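Local coordinates for protein putative acetylornithine deacetylase (Sulfolobus tokodaii, PDB 3VPB) that probably catalyses the ATP-dependent joining of glutamate to the C-terminal glutamate of the carrier protein LysW, a step of arginine biosynthesis, at residues R175-I180 against S210-D215; E184-C189 against E220-A225; R192-P195 against R200-V203; I238-H241 against G245-V248. All coordinates share one frame; numbering follows the deposited sequence.

Interaction 1 of 4, residues R175-I180 against S210-D215; sequences RDIRCI and SNIEVD. With ADP (adenosine-5'-diphosphate), chain L; GLU (glutamic acid), chain M; SO4 (sulfate ion), chain P.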
# COMPACT_ATOMS: atom_id res chain seq x y z
N ARG B 175 -4.69 -19.95 -26.89
CA ARG B 175 -3.60 -20.52 -26.08
C ARG B 175 -2.39 -19.61 -26.16
O ARG B 175 -2.32 -18.73 -27.01
CB ARG B 175 -3.19 -21.89 -26.63
CG ARG B 175 -2.43 -21.72 -27.95
CD ARG B 175 -2.37 -22.95 -28.75
NE ARG B 175 -1.43 -22.80 -29.88
CZ ARG B 175 -1.09 -23.81 -30.67
NH1 ARG B 175 -1.60 -25.00 -30.41
NH2 ARG B 175 -0.23 -23.64 -31.69
N ASP B 176 -1.43 -19.83 -25.28
CA ASP B 176 -0.09 -19.36 -25.57
C ASP B 176 0.90 -20.52 -25.46
O ASP B 176 0.50 -21.65 -25.16
CB ASP B 176 0.28 -18.10 -24.76
CG ASP B 176 0.55 -18.38 -23.30
OD1 ASP B 176 0.98 -17.41 -22.62
OD2 ASP B 176 0.38 -19.54 -22.82
N ILE B 177 2.16 -20.27 -25.78
CA ILE B 177 3.14 -21.33 -25.75
C ILE B 177 4.12 -21.07 -24.61
O ILE B 177 4.57 -19.95 -24.42
CB ILE B 177 3.86 -21.43 -27.09
CG1 ILE B 177 2.84 -21.80 -28.19
CG2 ILE B 177 4.99 -22.46 -27.04
CD1 ILE B 177 3.42 -21.60 -29.63
N ARG B 178 4.39 -22.10 -23.83
CA ARG B 178 5.35 -22.03 -22.74
C ARG B 178 6.48 -23.02 -23.07
O ARG B 178 6.22 -24.20 -23.30
CB ARG B 178 4.62 -22.38 -21.44
CG ARG B 178 5.52 -22.81 -20.27
CD ARG B 178 6.62 -21.80 -19.98
NE ARG B 178 6.15 -20.55 -19.40
CZ ARG B 178 5.87 -20.37 -18.10
NH1 ARG B 178 5.99 -21.38 -17.24
NH2 ARG B 178 5.46 -19.19 -17.66
N CYS B 179 7.71 -22.52 -23.10
CA CYS B 179 8.91 -23.35 -23.25
C CYS B 179 9.81 -23.21 -22.02
O CYS B 179 9.67 -22.23 -21.25
CB CYS B 179 9.68 -22.93 -24.50
SG CYS B 179 8.60 -22.92 -25.97
N ILE B 180 10.72 -24.16 -21.85
CA ILE B 180 11.71 -24.13 -20.79
C ILE B 180 13.06 -24.39 -21.46
O ILE B 180 13.15 -25.22 -22.37
CB ILE B 180 11.45 -25.20 -19.72
CG1 ILE B 180 10.19 -24.82 -18.91
CG2 ILE B 180 12.68 -25.33 -18.76
CD1 ILE B 180 9.84 -25.73 -17.72
N SER B 210 -1.52 -28.75 -23.00
CA SER B 210 -1.55 -29.77 -24.05
C SER B 210 -0.27 -29.67 -24.85
O SER B 210 0.40 -28.64 -24.86
CB SER B 210 -2.77 -29.61 -24.97
OG SER B 210 -2.69 -28.44 -25.75
N ASN B 211 0.08 -30.77 -25.52
CA ASN B 211 1.33 -30.78 -26.30
C ASN B 211 1.23 -30.11 -27.67
O ASN B 211 0.12 -29.94 -28.21
CB ASN B 211 1.89 -32.21 -26.40
CG ASN B 211 1.00 -33.14 -27.19
OD1 ASN B 211 -0.22 -33.17 -26.99
ND2 ASN B 211 1.60 -33.91 -28.10
N ILE B 212 2.38 -29.71 -28.23
CA ILE B 212 2.45 -29.12 -29.58
C ILE B 212 3.63 -29.70 -30.35
O ILE B 212 4.55 -30.26 -29.77
CB ILE B 212 2.63 -27.56 -29.57
CG1 ILE B 212 3.88 -27.14 -28.79
CG2 ILE B 212 1.38 -26.88 -29.02
CD1 ILE B 212 4.40 -25.70 -29.09
N GLU B 213 3.59 -29.55 -31.66
CA GLU B 213 4.78 -29.80 -32.47
C GLU B 213 5.68 -28.59 -32.38
O GLU B 213 5.23 -27.45 -32.55
CB GLU B 213 4.39 -30.05 -33.92
CG GLU B 213 5.55 -30.62 -34.75
CD GLU B 213 5.09 -31.58 -35.84
OE1 GLU B 213 3.88 -31.58 -36.16
OE2 GLU B 213 5.94 -32.34 -36.37
N VAL B 214 6.95 -28.82 -32.09
CA VAL B 214 7.91 -27.74 -32.03
C VAL B 214 8.65 -27.67 -33.36
O VAL B 214 9.46 -28.55 -33.68
CB VAL B 214 8.91 -27.90 -30.86
CG1 VAL B 214 9.74 -26.63 -30.71
CG2 VAL B 214 8.17 -28.25 -29.57
N ASP B 215 8.37 -26.63 -34.13
CA ASP B 215 9.03 -26.46 -35.42
C ASP B 215 10.31 -25.65 -35.25
O ASP B 215 10.58 -25.08 -34.18
CB ASP B 215 8.09 -25.80 -36.45
CG ASP B 215 7.59 -24.41 -36.00
OD1 ASP B 215 8.39 -23.57 -35.55
OD2 ASP B 215 6.37 -24.17 -36.16
PB ADP L . 2.56 -13.00 -16.35
O1B ADP L . 3.98 -12.78 -16.00
O2B ADP L . 2.19 -14.41 -16.80
O3B ADP L . 1.55 -12.45 -15.38
PA ADP L . 2.10 -12.42 -19.16
O1A ADP L . 2.56 -11.18 -19.92
O2A ADP L . 2.65 -13.80 -19.45
O3A ADP L . 2.31 -12.03 -17.62
O5' ADP L . 0.51 -12.45 -19.32
C5' ADP L . -0.32 -13.48 -18.78
C4' ADP L . -1.28 -13.97 -19.85
O4' ADP L . -1.99 -12.85 -20.38
C3' ADP L . -0.53 -14.58 -21.03
O3' ADP L . -0.33 -15.99 -20.84
C2' ADP L . -1.45 -14.31 -22.19
O2' ADP L . -2.49 -15.29 -22.24
C1' ADP L . -2.08 -13.00 -21.81
N9 ADP L . -1.36 -11.87 -22.43
C8 ADP L . -0.42 -11.07 -21.87
N7 ADP L . -0.06 -10.13 -22.76
C5 ADP L . -0.76 -10.34 -23.89
C6 ADP L . -0.84 -9.72 -25.22
N6 ADP L . -0.09 -8.64 -25.51
N1 ADP L . -1.75 -10.22 -26.11
C2 ADP L . -2.53 -11.28 -25.84
N3 ADP L . -2.47 -11.90 -24.63
C4 ADP L . -1.61 -11.48 -23.67
N GLU M . 3.45 -19.96 -13.83
CA GLU M . 3.04 -20.81 -14.98
C GLU M . 1.56 -20.65 -15.23
O GLU M . 1.13 -20.81 -16.38
CB GLU M . 3.37 -22.29 -14.71
CG GLU M . 3.19 -23.19 -15.93
CD GLU M . 3.52 -24.65 -15.65
OE1 GLU M . 3.19 -25.15 -14.54
OE2 GLU M . 4.11 -25.29 -16.56
OXT GLU M . 0.77 -20.40 -14.29
S SO4 P . 3.92 -16.91 -15.51
O1 SO4 P . 4.42 -15.63 -14.99
O2 SO4 P . 2.78 -17.32 -14.72
O3 SO4 P . 3.57 -16.88 -16.95
O4 SO4 P . 4.94 -17.93 -15.29

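Interaction 2 of 4, residues E184-C189 against E220-A225; sequences EELLGC and ETVVKA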
# COMPACT_ATOMS: atom_id res chain seq x y z
N GLU B 184 20.75 -22.62 -21.75
CA GLU B 184 20.48 -21.97 -23.06
C GLU B 184 20.18 -22.94 -24.21
O GLU B 184 20.31 -22.59 -25.39
CB GLU B 184 21.54 -20.92 -23.45
CG GLU B 184 21.85 -19.93 -22.32
CD GLU B 184 22.85 -18.84 -22.68
OE1 GLU B 184 23.32 -18.77 -23.83
OE2 GLU B 184 23.18 -18.05 -21.77
N GLU B 185 19.77 -24.16 -23.86
CA GLU B 185 19.28 -25.12 -24.84
C GLU B 185 17.83 -25.41 -24.56
O GLU B 185 17.44 -25.54 -23.40
CB GLU B 185 20.06 -26.43 -24.78
CG GLU B 185 21.54 -26.27 -25.10
CD GLU B 185 22.18 -27.55 -25.60
OE1 GLU B 185 22.95 -27.46 -26.59
OE2 GLU B 185 21.94 -28.64 -25.02
N LEU B 186 17.04 -25.54 -25.61
CA LEU B 186 15.62 -25.84 -25.46
C LEU B 186 15.37 -27.21 -24.81
O LEU B 186 15.88 -28.24 -25.27
CB LEU B 186 14.91 -25.76 -26.82
CG LEU B 186 13.41 -26.10 -26.74
CD1 LEU B 186 12.62 -25.03 -25.96
CD2 LEU B 186 12.84 -26.29 -28.14
N LEU B 187 14.56 -27.22 -23.74
CA LEU B 187 14.15 -28.47 -23.12
C LEU B 187 12.84 -28.98 -23.73
O LEU B 187 12.68 -30.19 -24.01
CB LEU B 187 14.01 -28.30 -21.59
CG LEU B 187 13.60 -29.53 -20.79
CD1 LEU B 187 14.74 -30.58 -20.74
CD2 LEU B 187 13.14 -29.16 -19.39
N GLY B 188 11.90 -28.07 -23.96
CA GLY B 188 10.63 -28.46 -24.53
C GLY B 188 9.66 -27.30 -24.47
O GLY B 188 9.95 -26.27 -23.87
N CYS B 189 8.50 -27.51 -25.10
CA CYS B 189 7.43 -26.50 -25.18
C CYS B 189 6.10 -27.19 -25.06
O CYS B 189 5.95 -28.38 -25.39
CB CYS B 189 7.46 -25.74 -26.52
SG CYS B 189 8.92 -24.78 -26.91
N GLU B 220 14.30 -21.77 -32.66
CA GLU B 220 15.27 -20.70 -32.95
C GLU B 220 14.91 -19.44 -32.18
O GLU B 220 15.79 -18.75 -31.66
CB GLU B 220 15.26 -20.39 -34.45
CG GLU B 220 15.88 -21.48 -35.29
CD GLU B 220 15.48 -21.43 -36.78
OE1 GLU B 220 14.61 -20.62 -37.20
OE2 GLU B 220 16.07 -22.24 -37.54
N THR B 221 13.61 -19.16 -32.11
CA THR B 221 13.12 -18.00 -31.37
C THR B 221 13.47 -18.12 -29.89
O THR B 221 14.06 -17.20 -29.33
CB THR B 221 11.60 -17.82 -31.54
OG1 THR B 221 11.30 -17.68 -32.93
CG2 THR B 221 11.13 -16.58 -30.80
N VAL B 222 13.09 -19.25 -29.28
CA VAL B 222 13.36 -19.50 -27.86
C VAL B 222 14.86 -19.43 -27.58
O VAL B 222 15.30 -18.74 -26.65
CB VAL B 222 12.80 -20.86 -27.37
CG1 VAL B 222 13.19 -21.16 -25.93
CG2 VAL B 222 11.29 -20.91 -27.52
N VAL B 223 15.66 -20.14 -28.38
CA VAL B 223 17.09 -20.20 -28.10
C VAL B 223 17.73 -18.81 -28.15
O VAL B 223 18.52 -18.45 -27.28
CB VAL B 223 17.83 -21.26 -28.96
CG1 VAL B 223 19.35 -21.17 -28.77
CG2 VAL B 223 17.35 -22.68 -28.55
N LYS B 224 17.39 -18.03 -29.17
CA LYS B 224 17.94 -16.69 -29.31
C LYS B 224 17.54 -15.80 -28.11
O LYS B 224 18.38 -15.10 -27.53
CB LYS B 224 17.50 -16.08 -30.63
CG LYS B 224 18.02 -14.66 -30.88
CD LYS B 224 19.52 -14.65 -31.12
CE LYS B 224 20.14 -13.28 -30.82
NZ LYS B 224 21.64 -13.39 -30.74
N ALA B 225 16.26 -15.87 -27.73
CA ALA B 225 15.73 -15.07 -26.61
C ALA B 225 16.46 -15.35 -25.29
O ALA B 225 16.92 -14.43 -24.59
CB ALA B 225 14.23 -15.31 -26.47

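Interaction 3 of 4, residues R192-P195 against R200-V203; sequences RNIP and RANV. With GLU (glutamic acid), chain M; ADP (adenosine-5'-diphosphate), chain L; SO4 (sulfate ion), chain P.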
# COMPACT_ATOMS: atom_id res chain seq x y z
N ARG B 192 -0.54 -23.72 -23.33
CA ARG B 192 -1.47 -23.46 -22.22
C ARG B 192 -2.76 -22.94 -22.83
O ARG B 192 -2.77 -21.82 -23.37
CB ARG B 192 -0.88 -22.40 -21.29
CG ARG B 192 0.35 -22.84 -20.53
CD ARG B 192 0.89 -21.74 -19.65
NE ARG B 192 1.41 -20.63 -20.45
CZ ARG B 192 2.15 -19.63 -19.96
NH1 ARG B 192 2.58 -18.67 -20.77
NH2 ARG B 192 2.47 -19.58 -18.66
N ASN B 193 -3.82 -23.75 -22.75
CA ASN B 193 -5.10 -23.40 -23.39
C ASN B 193 -5.97 -22.61 -22.46
O ASN B 193 -6.20 -23.01 -21.32
CB ASN B 193 -5.81 -24.66 -23.88
CG ASN B 193 -5.00 -25.38 -24.94
OD1 ASN B 193 -5.03 -25.00 -26.11
ND2 ASN B 193 -4.24 -26.40 -24.53
N ILE B 194 -6.46 -21.48 -22.95
CA ILE B 194 -7.28 -20.53 -22.19
C ILE B 194 -8.64 -21.13 -21.81
O ILE B 194 -9.36 -21.63 -22.68
CB ILE B 194 -7.45 -19.18 -22.98
CG1 ILE B 194 -6.06 -18.57 -23.23
CG2 ILE B 194 -8.37 -18.23 -22.23
CD1 ILE B 194 -5.95 -17.52 -24.37
N PRO B 195 -9.00 -21.08 -20.52
CA PRO B 195 -10.26 -21.67 -20.09
C PRO B 195 -11.43 -20.71 -20.34
O PRO B 195 -11.22 -19.51 -20.58
CB PRO B 195 -10.04 -21.91 -18.59
CG PRO B 195 -9.13 -20.76 -18.17
CD PRO B 195 -8.20 -20.58 -19.37
N ARG B 200 -6.63 -14.96 -20.17
CA ARG B 200 -5.26 -15.23 -19.85
C ARG B 200 -5.01 -16.74 -19.85
O ARG B 200 -5.87 -17.50 -19.48
CB ARG B 200 -4.90 -14.63 -18.48
CG ARG B 200 -5.06 -13.10 -18.48
CD ARG B 200 -5.08 -12.57 -17.08
NE ARG B 200 -6.26 -13.05 -16.35
CZ ARG B 200 -6.49 -12.79 -15.07
NH1 ARG B 200 -5.61 -12.05 -14.38
NH2 ARG B 200 -7.59 -13.24 -14.48
N ALA B 201 -3.81 -17.16 -20.24
CA ALA B 201 -3.54 -18.57 -20.44
C ALA B 201 -2.95 -19.24 -19.22
O ALA B 201 -2.80 -20.48 -19.22
CB ALA B 201 -2.60 -18.77 -21.67
N ASN B 202 -2.60 -18.47 -18.19
CA ASN B 202 -1.84 -19.06 -17.08
C ASN B 202 -2.45 -20.33 -16.47
O ASN B 202 -3.68 -20.39 -16.19
CB ASN B 202 -1.63 -18.03 -15.95
CG ASN B 202 -1.02 -16.74 -16.46
OD1 ASN B 202 -1.68 -15.94 -17.15
ND2 ASN B 202 0.24 -16.51 -16.10
N VAL B 203 -1.61 -21.33 -16.24
CA VAL B 203 -2.04 -22.55 -15.53
C VAL B 203 -2.59 -22.18 -14.15
O VAL B 203 -3.59 -22.75 -13.71
CB VAL B 203 -0.91 -23.59 -15.42
CG1 VAL B 203 -1.37 -24.79 -14.63
CG2 VAL B 203 -0.49 -24.06 -16.79
N GLU M . 3.45 -19.96 -13.83
CA GLU M . 3.04 -20.81 -14.98
C GLU M . 1.56 -20.65 -15.23
O GLU M . 1.13 -20.81 -16.38
CB GLU M . 3.37 -22.29 -14.71
CG GLU M . 3.19 -23.19 -15.93
CD GLU M . 3.52 -24.65 -15.65
OE1 GLU M . 3.19 -25.15 -14.54
OE2 GLU M . 4.11 -25.29 -16.56
OXT GLU M . 0.77 -20.40 -14.29
PB ADP L . 2.56 -13.00 -16.35
O1B ADP L . 3.98 -12.78 -16.00
O2B ADP L . 2.19 -14.41 -16.80
O3B ADP L . 1.55 -12.45 -15.38
PA ADP L . 2.10 -12.42 -19.16
O1A ADP L . 2.56 -11.18 -19.92
O2A ADP L . 2.65 -13.80 -19.45
O3A ADP L . 2.31 -12.03 -17.62
O5' ADP L . 0.51 -12.45 -19.32
C5' ADP L . -0.32 -13.48 -18.78
C4' ADP L . -1.28 -13.97 -19.85
O4' ADP L . -1.99 -12.85 -20.38
C3' ADP L . -0.53 -14.58 -21.03
O3' ADP L . -0.33 -15.99 -20.84
C2' ADP L . -1.45 -14.31 -22.19
O2' ADP L . -2.49 -15.29 -22.24
C1' ADP L . -2.08 -13.00 -21.81
N9 ADP L . -1.36 -11.87 -22.43
C8 ADP L . -0.42 -11.07 -21.87
N7 ADP L . -0.06 -10.13 -22.76
C5 ADP L . -0.76 -10.34 -23.89
C6 ADP L . -0.84 -9.72 -25.22
N6 ADP L . -0.09 -8.64 -25.51
N1 ADP L . -1.75 -10.22 -26.11
C2 ADP L . -2.53 -11.28 -25.84
N3 ADP L . -2.47 -11.90 -24.63
C4 ADP L . -1.61 -11.48 -23.67
S SO4 P . 3.92 -16.91 -15.51
O1 SO4 P . 4.42 -15.63 -14.99
O2 SO4 P . 2.78 -17.32 -14.72
O3 SO4 P . 3.57 -16.88 -16.95
O4 SO4 P . 4.94 -17.93 -15.29

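Interaction 4 of 4, residues I238-H241 against G245-V248; sequences ILEH and GYVV. With ADP (adenosine-5'-diphosphate), chain L.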
# COMPACT_ATOMS: atom_id res chain seq x y z
N ILE B 238 5.45 -17.46 -25.27
CA ILE B 238 5.33 -17.00 -26.66
C ILE B 238 3.87 -16.91 -27.12
O ILE B 238 3.04 -17.75 -26.76
CB ILE B 238 6.17 -17.92 -27.59
CG1 ILE B 238 7.66 -17.60 -27.37
CG2 ILE B 238 5.76 -17.75 -29.08
CD1 ILE B 238 8.61 -18.65 -27.91
N LEU B 239 3.56 -15.84 -27.85
CA LEU B 239 2.25 -15.61 -28.43
C LEU B 239 2.35 -15.81 -29.94
O LEU B 239 3.42 -15.62 -30.55
CB LEU B 239 1.75 -14.19 -28.15
CG LEU B 239 1.55 -13.87 -26.66
CD1 LEU B 239 1.51 -12.36 -26.46
CD2 LEU B 239 0.29 -14.57 -26.19
N GLU B 240 1.22 -16.18 -30.54
CA GLU B 240 1.21 -16.46 -32.00
C GLU B 240 0.37 -15.40 -32.69
O GLU B 240 -0.84 -15.27 -32.42
CB GLU B 240 0.63 -17.85 -32.26
CG GLU B 240 1.46 -18.97 -31.62
CD GLU B 240 0.67 -20.25 -31.44
OE1 GLU B 240 -0.16 -20.33 -30.50
OE2 GLU B 240 0.89 -21.19 -32.22
N HIS B 241 1.05 -14.59 -33.51
CA HIS B 241 0.42 -13.48 -34.21
C HIS B 241 -0.01 -13.95 -35.59
O HIS B 241 0.78 -14.60 -36.29
CB HIS B 241 1.41 -12.31 -34.36
CG HIS B 241 0.77 -11.03 -34.80
ND1 HIS B 241 0.44 -10.77 -36.12
CD2 HIS B 241 0.39 -9.94 -34.10
CE1 HIS B 241 -0.09 -9.57 -36.21
NE2 HIS B 241 -0.15 -9.05 -35.00
N GLY B 245 3.72 -14.37 -36.81
CA GLY B 245 4.15 -15.63 -36.24
C GLY B 245 4.50 -15.51 -34.78
O GLY B 245 3.76 -14.91 -34.00
N TYR B 246 5.64 -16.09 -34.40
CA TYR B 246 5.98 -16.19 -32.97
C TYR B 246 6.51 -14.87 -32.44
O TYR B 246 7.42 -14.26 -33.01
CB TYR B 246 6.98 -17.30 -32.70
CG TYR B 246 6.49 -18.69 -33.05
CD1 TYR B 246 5.33 -19.20 -32.48
CD2 TYR B 246 7.21 -19.50 -33.95
CE1 TYR B 246 4.86 -20.49 -32.80
CE2 TYR B 246 6.75 -20.80 -34.27
CZ TYR B 246 5.58 -21.27 -33.68
OH TYR B 246 5.12 -22.53 -33.98
N VAL B 247 5.94 -14.45 -31.32
CA VAL B 247 6.28 -13.19 -30.67
C VAL B 247 6.60 -13.54 -29.22
O VAL B 247 5.79 -14.21 -28.56
CB VAL B 247 5.06 -12.21 -30.76
CG1 VAL B 247 5.37 -10.91 -30.12
CG2 VAL B 247 4.68 -11.93 -32.22
N VAL B 248 7.75 -13.10 -28.72
CA VAL B 248 8.11 -13.39 -27.32
C VAL B 248 7.42 -12.39 -26.41
O VAL B 248 7.57 -11.16 -26.57
CB VAL B 248 9.64 -13.38 -27.10
CG1 VAL B 248 9.96 -13.72 -25.63
CG2 VAL B 248 10.30 -14.39 -28.03
PB ADP L . 2.56 -13.00 -16.35
O1B ADP L . 3.98 -12.78 -16.00
O2B ADP L . 2.19 -14.41 -16.80
O3B ADP L . 1.55 -12.45 -15.38
PA ADP L . 2.10 -12.42 -19.16
O1A ADP L . 2.56 -11.18 -19.92
O2A ADP L . 2.65 -13.80 -19.45
O3A ADP L . 2.31 -12.03 -17.62
O5' ADP L . 0.51 -12.45 -19.32
C5' ADP L . -0.32 -13.48 -18.78
C4' ADP L . -1.28 -13.97 -19.85
O4' ADP L . -1.99 -12.85 -20.38
C3' ADP L . -0.53 -14.58 -21.03
O3' ADP L . -0.33 -15.99 -20.84
C2' ADP L . -1.45 -14.31 -22.19
O2' ADP L . -2.49 -15.29 -22.24
C1' ADP L . -2.08 -13.00 -21.81
N9 ADP L . -1.36 -11.87 -22.43
C8 ADP L . -0.42 -11.07 -21.87
N7 ADP L . -0.06 -10.13 -22.76
C5 ADP L . -0.76 -10.34 -23.89
C6 ADP L . -0.84 -9.72 -25.22
N6 ADP L . -0.09 -8.64 -25.51
N1 ADP L . -1.75 -10.22 -26.11
C2 ADP L . -2.53 -11.28 -25.84
N3 ADP L . -2.47 -11.90 -24.63
C4 ADP L . -1.61 -11.48 -23.67

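Interaction 1 of 4, residues R175-I180 against S210-D215
Arg175 and Ile177 meet Ile212 across one intervening strand of the five-stranded antiparallel sheet in the ATP-grasp domain. Strand 185-193 lies between strands 175-182 and 208-211, and the backbones stay well apart: the CA atoms of Ile177 and Ile212 are 8.7 Å from each other. Only side chains close the gap. Arg175 starts with CB against the backbone O of Arg192 on the intervening strand. CG sits between the backbone N and the carbonyl carbon (chi1 72°), and from there the chain runs extended, carrying the guanidinium to a place between Ile212 and Glu240 of strand 233-241, whose carboxylate NH2 meets in a salt bridge. At the tip, NH1 lies 3.8 Å from Ile212 CG2. The other arm of Ile212 reaches Ile177, whose CG2 is 3.9 Å from Ile212 CD1.

The neighbouring residues of the strand send their side chains into the active site. Asp176 OD1 accepts a 2.6 Å hydrogen bond from the ribose O3' of ADP. Arg178 bends twice, at chi2 54° and chi3 70°, which turns its guanidinium toward the bound glutamate; NH1 sits 3.6 Å from GLU CG and also pairs with Glu56 of the LysW chain. With a leucine in place of Arg178, the sulfate and that LysW carboxylate would probably both lose a positively charged partner. The sulfate approaches the guanidinium at its edge, with Arg178 NH2 donating to SO4 O4 at 2.7 Å.

Interaction 2 of 4, residues E184-C189 against E220-A225
This is an apolar helix-on-sheet contact: Leu186, near the start of strand 185-193, rests on Val222 and Val223 of helix 216-229, which covers one face of the five-stranded antiparallel sheet. No hydrogen bond crosses it. Leu186 has CG anti to the backbone N (chi1 179°), and this swings CD1 over to Val222, where it stops 3.9 Å from CG1. The two side chains cross at about a right angle, methyl against methyl.

Val223, one residue further along the helix, takes the backbone side of the same leucine. Its CG2 lies 4.1 Å from Leu186 N and 4.3 Å from Leu186 CB. The other methyl turns to the preceding turn, placing Val223 CG1 3.8 Å from Glu184 O. The two branches of one valine thus cover the point where the chain leaves the turn between strands 175-182 and 185-193 and enters the second of them.

Just beyond Leu186 the strand carries a classic beta bulge, in which Leu187 and Gly188 both face Ile180 on the neighbouring strand. Cys189 follows, bound by a disulfide to Cys179, so a covalent link joins the two strands beneath the helix. Val222 goes deeper than Val223 and also packs on Cys179, Ile236 and Ile238. At the outer end the carboxylate of Glu184 makes a weak hydrogen bond through OE1 to Ser227, one helical turn past Val223.

Interaction 3 of 4, residues R192-P195 against R200-V203
Arg192 sets its CG anti to the carbonyl carbon (chi1 -68°), continues extended, then bends at chi3, so that its aliphatic part runs past Ala201 and Val203 before the guanidinium enters the active site. In this ATP-grasp domain the loop after strand 185-193 folds back over that strand's end and lines both the nucleotide and the glutamate pockets. Arg192 CB lies 3.4 Å from Ala201 O, and Arg192 CD is 3.9 Å from Val203 CG2, the two side chains crossing at about a right angle.

One carboxylate oxygen of the substrate is gripped twice: GLU O takes a hydrogen bond from Arg192 NH2 at 2.9 Å and another from Val203 N at 2.8 Å. The other terminal nitrogen, Arg192 NH1, is held by Asp176 and Asp237, which fixes the guanidinium's rotation. A methionine replacing Arg192 would probably leave GLU O with the Val203 amide but without its charged mate, and those two aspartates short of a partner.

Asn202 reaches the nucleotide, its ND2 donating to ADP O2B at 3.0 Å, while the Ala201 amide gives the ribose O2' a weak bond. Away from the ligands, Ile194 CG1 packs 3.8 Å from Ala201 CB. Beside it Arg200 O is buried without any hydrogen-bonding partner, with Ile194 CG2 at 3.8 Å and Pro195 CD at 3.9 Å.

Interaction 4 of 4, residues I238-H241 against G245-V248
Leu239 and Val247 exchange both of their backbone hydrogen bonds: Leu239 N reaches Val247 O at 2.9 Å, and Val247 N returns to Leu239 O at the same length. Two residues on, His241 N donates to Gly245 O at 2.8 Å, nearly straight at 174°, and Gly245 N closes the pair on His241 O at 3.0 Å. Ile238 and Glu240 belong to the non-hydrogen-bonded pairs with Val248 and Tyr246, so their amides point to the other neighbour; Ile238 N bonds to Ile177 of strand 175-182.

These strands form the beta hairpin 233-241/245-252 at one edge of the antiparallel ATP-grasp sheet, their axes 144° apart. Gly245 re-enters it with a positive phi, a conformation that favours glycine.

Each polar side chain finds its partner outside the pairing. His241 ND1 accepts from the amides of Asn243 and Lys244 in the turn, and NE2 has a weak bond to Glu168. Glu240 OE2 is shared by Arg175 and Lys173, while its CG lies 3.9 Å from Tyr246 CE1, carboxylate and ring planes 14° apart. Tyr246 OH is bonded to Asp215, and its CD1 sits 3.7 Å from Ile238 CG2. On the opposite face, where the nucleotide binds, Leu239 CD1 touches the adenine, 3.7 Å from ADP C6.

From the N terminus, strand 175-182 opens interaction 1, which closes only when the chain reaches 210-215. Before that, 184-189 opens interaction 2, completed by helix 216-229 after interaction 1 has closed, so the two cross. Interaction 3 is the short loop of 192-195 and 200-203, nested inside both. Interaction 4 follows in series, closing the hairpin 233-241/245-252. All four reach one five-stranded sheet, interaction 2 laying helix 216-229 on its face. The Cys179-Cys189 disulfide joins interactions 1 and 2, Val222 CG2 meets Ile238 CD1 to connect interaction 2 with 4, and interactions 1, 3 and 4 all touch ADP, with interactions 1 and 3 also sharing the glutamate and the sulfate.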